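PDB 3T6G: SH2 domain-containing protein 3C from Homo sapiens, which acts as an adapter in integrin-mediated adhesion and cell migration, its closed C-terminal Cdc25-homology domain being incapable of canonical nucleotide exchange and binding BCAR1 in that state. Local coordinates for residues R173-E176 with G177-Y181; S294-A297 with R298-E301. The protein carries 2 engineered substitutions. All coordinates share one frame; numbering follows the deposited sequence.

Contact 1 of 2, residues R173-E176 with G177-Y181; sequences RHTE and GAILY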
loop_
_atom_site.group_PDB
_atom_site.type_symbol
_atom_site.label_atom_id
_atom_site.label_comp_id
_atom_site.label_asym_id
_atom_site.label_seq_id
_atom_site.Cartn_x
_atom_site.Cartn_y
_atom_site.Cartn_z
ATOM N N ARG A 173 -10.353 24.288 21.824
ATOM C CA ARG A 173 -11.727 23.818 21.908
ATOM C C ARG A 173 -11.877 22.305 21.881
ATOM O O ARG A 173 -12.882 21.763 22.346
ATOM C CB ARG A 173 -12.534 24.419 20.761
ATOM C CG ARG A 173 -12.702 25.916 20.862
ATOM C CD ARG A 173 -13.393 26.476 19.636
ATOM N NE ARG A 173 -14.830 26.213 19.623
ATOM C CZ ARG A 173 -15.728 26.858 20.370
ATOM N NH1 ARG A 173 -15.343 27.820 21.215
ATOM N NH2 ARG A 173 -17.016 26.536 20.276
ATOM N N HIS A 174 -10.888 21.630 21.317
ATOM C CA HIS A 174 -10.946 20.185 21.164
ATOM C C HIS A 174 -9.676 19.587 21.715
ATOM O O HIS A 174 -8.947 18.862 21.035
ATOM C CB HIS A 174 -11.123 19.823 19.698
ATOM C CG HIS A 174 -12.218 20.590 19.036
ATOM N ND1 HIS A 174 -13.550 20.272 19.199
ATOM C CD2 HIS A 174 -12.184 21.679 18.234
ATOM C CE1 HIS A 174 -14.287 21.111 18.495
ATOM N NE2 HIS A 174 -13.485 21.982 17.910
ATOM N N THR A 175 -9.427 19.884 22.976
ATOM C CA THR A 175 -8.151 19.553 23.555
ATOM C C THR A 175 -7.869 18.049 23.533
ATOM O O THR A 175 -6.752 17.636 23.205
ATOM C CB THR A 175 -8.029 20.124 24.957
ATOM O OG1 THR A 175 -8.388 21.515 24.918
ATOM C CG2 THR A 175 -6.610 19.956 25.453
ATOM N N GLU A 176 -8.862 17.231 23.866
ATOM C CA GLU A 176 -8.652 15.787 23.808
ATOM C C GLU A 176 -8.267 15.345 22.406
ATOM O O GLU A 176 -7.347 14.555 22.230
ATOM C CB GLU A 176 -9.871 15.005 24.285
ATOM C CG GLU A 176 -9.885 14.775 25.786
ATOM C CD GLU A 176 -10.654 13.524 26.182
ATOM O OE1 GLU A 176 -10.940 12.689 25.291
ATOM O OE2 GLU A 176 -10.969 13.381 27.386
ATOM N N GLY A 177 -8.967 15.869 21.412
ATOM C CA GLY A 177 -8.669 15.537 20.034
ATOM C C GLY A 177 -7.214 15.810 19.669
ATOM O O GLY A 177 -6.478 14.907 19.253
ATOM N N ALA A 178 -6.803 17.064 19.824
ATOM C CA ALA A 178 -5.464 17.497 19.460
ATOM C C ALA A 178 -4.365 16.618 20.071
ATOM O O ALA A 178 -3.371 16.299 19.398
ATOM C CB ALA A 178 -5.268 18.941 19.856
ATOM N N ILE A 179 -4.543 16.236 21.339
ATOM C CA ILE A 179 -3.575 15.386 22.037
ATOM C C ILE A 179 -3.573 13.995 21.423
ATOM O O ILE A 179 -2.517 13.407 21.159
ATOM C CB ILE A 179 -3.890 15.251 23.548
ATOM C CG1 ILE A 179 -3.970 16.621 24.216
ATOM C CG2 ILE A 179 -2.819 14.432 24.266
ATOM C CD1 ILE A 179 -4.186 16.526 25.707
ATOM N N LEU A 180 -4.769 13.473 21.198
ATOM C CA LEU A 180 -4.924 12.160 20.615
ATOM C C LEU A 180 -4.079 12.071 19.333
ATOM O O LEU A 180 -3.286 11.135 19.154
ATOM C CB LEU A 180 -6.398 11.905 20.328
ATOM C CG LEU A 180 -6.710 10.490 19.846
ATOM C CD1 LEU A 180 -6.601 9.544 21.022
ATOM C CD2 LEU A 180 -8.098 10.403 19.192
ATOM N N TYR A 181 -4.234 13.076 18.474
ATOM C CA TYR A 181 -3.506 13.166 17.216
ATOM C C TYR A 181 -1.988 13.207 17.412
ATOM O O TYR A 181 -1.263 12.389 16.835
ATOM C CB TYR A 181 -3.958 14.403 16.447
ATOM C CG TYR A 181 -3.294 14.564 15.110
ATOM C CD1 TYR A 181 -3.558 13.688 14.082
ATOM C CD2 TYR A 181 -2.405 15.599 14.869
ATOM C CE1 TYR A 181 -2.942 13.832 12.841
ATOM C CE2 TYR A 181 -1.782 15.752 13.626
ATOM C CZ TYR A 181 -2.058 14.865 12.620
ATOM O OH TYR A 181 -1.462 15.001 11.386
#

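Contact 2 of 2, residues S294-A297 with R298-E301; sequences SSQA and RRYE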
loop_
_atom_site.group_PDB
_atom_site.type_symbol
_atom_site.label_atom_id
_atom_site.label_comp_id
_atom_site.label_asym_id
_atom_site.label_seq_id
_atom_site.Cartn_x
_atom_site.Cartn_y
_atom_site.Cartn_z
ATOM N N SER A 294 -6.515 12.230 -17.257
ATOM C CA SER A 294 -5.115 12.628 -17.314
ATOM C C SER A 294 -4.279 11.708 -16.445
ATOM O O SER A 294 -4.812 10.916 -15.667
ATOM C CB SER A 294 -4.930 14.079 -16.871
ATOM O OG SER A 294 -5.537 14.958 -17.798
ATOM N N SER A 295 -2.966 11.813 -16.589
ATOM C CA SER A 295 -2.053 10.976 -15.833
ATOM C C SER A 295 -2.215 11.305 -14.369
ATOM O O SER A 295 -2.727 12.359 -14.020
ATOM C CB SER A 295 -0.611 11.236 -16.260
ATOM O OG SER A 295 -0.320 12.623 -16.209
ATOM N N GLN A 296 -1.785 10.393 -13.514
ATOM C CA GLN A 296 -1.808 10.625 -12.085
ATOM C C GLN A 296 -0.814 11.707 -11.674
ATOM O O GLN A 296 -1.123 12.546 -10.821
ATOM C CB GLN A 296 -1.484 9.343 -11.341
ATOM C CG GLN A 296 -1.431 9.540 -9.858
ATOM C CD GLN A 296 -0.960 8.302 -9.148
ATOM O OE1 GLN A 296 0.223 8.185 -8.790
ATOM N NE2 GLN A 296 -1.882 7.362 -8.935
ATOM N N ALA A 297 0.381 11.684 -12.264
ATOM C CA ALA A 297 1.398 12.690 -11.945
ATOM C C ALA A 297 0.851 14.089 -12.179
ATOM O O ALA A 297 0.967 14.955 -11.325
ATOM C CB ALA A 297 2.678 12.480 -12.764
ATOM N N ARG A 298 0.258 14.295 -13.345
ATOM C CA ARG A 298 -0.307 15.586 -13.719
ATOM C C ARG A 298 -1.510 15.940 -12.842
ATOM O O ARG A 298 -1.611 17.061 -12.346
ATOM C CB ARG A 298 -0.706 15.562 -15.198
ATOM C CG ARG A 298 -0.783 16.916 -15.883
ATOM C CD ARG A 298 -0.463 16.765 -17.371
ATOM N NE ARG A 298 -0.907 17.902 -18.177
ATOM C CZ ARG A 298 -0.744 17.984 -19.496
ATOM N NH1 ARG A 298 -0.141 17.000 -20.154
ATOM N NH2 ARG A 298 -1.178 19.051 -20.156
ATOM N N ARG A 299 -2.421 14.991 -12.643
ATOM C CA ARG A 299 -3.580 15.244 -11.795
ATOM C C ARG A 299 -3.112 15.679 -10.407
ATOM O O ARG A 299 -3.667 16.609 -9.814
ATOM C CB ARG A 299 -4.507 14.015 -11.713
ATOM C CG ARG A 299 -5.362 13.793 -12.970
ATOM C CD ARG A 299 -6.349 12.634 -12.852
ATOM N NE ARG A 299 -5.715 11.320 -12.709
ATOM C CZ ARG A 299 -5.579 10.688 -11.545
ATOM N NH1 ARG A 299 -5.002 9.500 -11.483
ATOM N NH2 ARG A 299 -6.026 11.245 -10.428
ATOM N N TYR A 300 -2.073 15.014 -9.906
ATOM C CA TYR A 300 -1.595 15.257 -8.552
ATOM C C TYR A 300 -0.787 16.543 -8.467
ATOM O O TYR A 300 -0.938 17.304 -7.512
ATOM C CB TYR A 300 -0.793 14.065 -8.016
ATOM C CG TYR A 300 -1.642 12.876 -7.600
ATOM C CD1 TYR A 300 -3.028 12.875 -7.768
ATOM C CD2 TYR A 300 -1.061 11.757 -7.023
ATOM C CE1 TYR A 300 -3.804 11.779 -7.369
ATOM C CE2 TYR A 300 -1.821 10.660 -6.624
ATOM C CZ TYR A 300 -3.193 10.673 -6.793
ATOM O OH TYR A 300 -3.938 9.572 -6.398
ATOM N N GLU A 301 0.058 16.786 -9.465
ATOM C CA GLU A 301 0.809 18.033 -9.552
ATOM C C GLU A 301 -0.153 19.209 -9.492
ATOM O O GLU A 301 0.036 20.135 -8.714
ATOM C CB GLU A 301 1.586 18.120 -10.870
ATOM C CG GLU A 301 2.647 17.052 -11.084
ATOM C CD GLU A 301 3.137 16.984 -12.534
ATOM O OE1 GLU A 301 2.296 17.069 -13.462
ATOM O OE2 GLU A 301 4.364 16.849 -12.746
#

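Contact 1 of 2, residues R173-E176 with G177-Y181
E176 meets L180 one turn further along the helix, and it does so mainly through its backbone: E176 O accepts from L180 N at 3.0 Å, and L180 CB rests on the same oxygen at 3.4 Å. Buried G177 sits against H174, its N atom 3.0 Å from H174 O, and G177 O continues the i to i+4 series by accepting from Y181 N.

The carbonyl O of T175 receives the I179 N-H at 3.2 Å while I179 CG1 sits against this O atom at 3.1 Å. CG1 lies there because chi1 of -56° sets it beside its own backbone N, on the side facing the preceding turn. The methyl tips, T175 CG2 and I179 CD1, are 4.2 Å apart, a loose apolar touch. T175 OG1 bonds to R171 O, bridging the break from the preceding helix.

At the start of the series H174, the N-cap residue, offers its O atom to A178 N in a nearly straight bond (3.0 Å, N-H...O 171°), and its ring stacks on H129.

With main-chain bonds joining successive turns and only light contact between side chains, the cohesion of this helix start rests chiefly on its peptide groups.

Contact 2 of 2, residues S294-A297 with R298-E301
S295 and R298 form the capping interaction at the start of this helix. S295 OG accepts a weak hydrogen bond from R298 N at 3.4 Å; chi1 of 52° turns the hydroxyl oxygen back over the first turn, where it also packs against R298 CB. Main-chain bonds take over at once: R299 N donates to S295 O at 3.0 Å and Y300 N to Q296 O at 2.8 Å.

A second polar link runs from side chain to backbone. R299 bends at chi3 (-65°), which turns its guanidinium back past the cap, and NE donates to S294 O at 3.1 Å. That oxygen lies in the guanidinium plane, at its edge, although the donor stands well above the carbonyl plane of S294. Q296 CA covers one guanidinium face, 3.4 Å from R299 NH1.

The apolar component is a CH-pi contact: Q296 CG lies over the Y300 ring, 3.6 Å from its centroid. The amide beyond it runs almost parallel to the ring, their planes 7° apart.

The polar ends are fixed by the neighbouring helix 93-115. E101 OE1 takes both R299 NH1, in a salt bridge, and Q296 NE2, while Y300 OH bonds to T105. The whole is a serine N-cap opening the last modelled helix of the Cdc25-homology domain, docked by its first turn on helix 93-115.

Overall arrangement
Both contacts are local, each spanning consecutive residues where a helix begins, so neither closes a long loop; they occur in series, without nesting or crossing. Along the chain, contact 1 comes first, at the break between helices 164-173 and 175-193, where side chains from the new helix settle on helices 121-140 and 145-155. The chain then passes through several further helices before contact 2 opens helix 296-314, beside helix 93-115 and W287, which engages R299. The two centres are 34 Å apart and their nearest atoms about 19 Å. Together they illustrate how an all-helical Cdc25-homology domain anchors separate helix starts on its earlier helices.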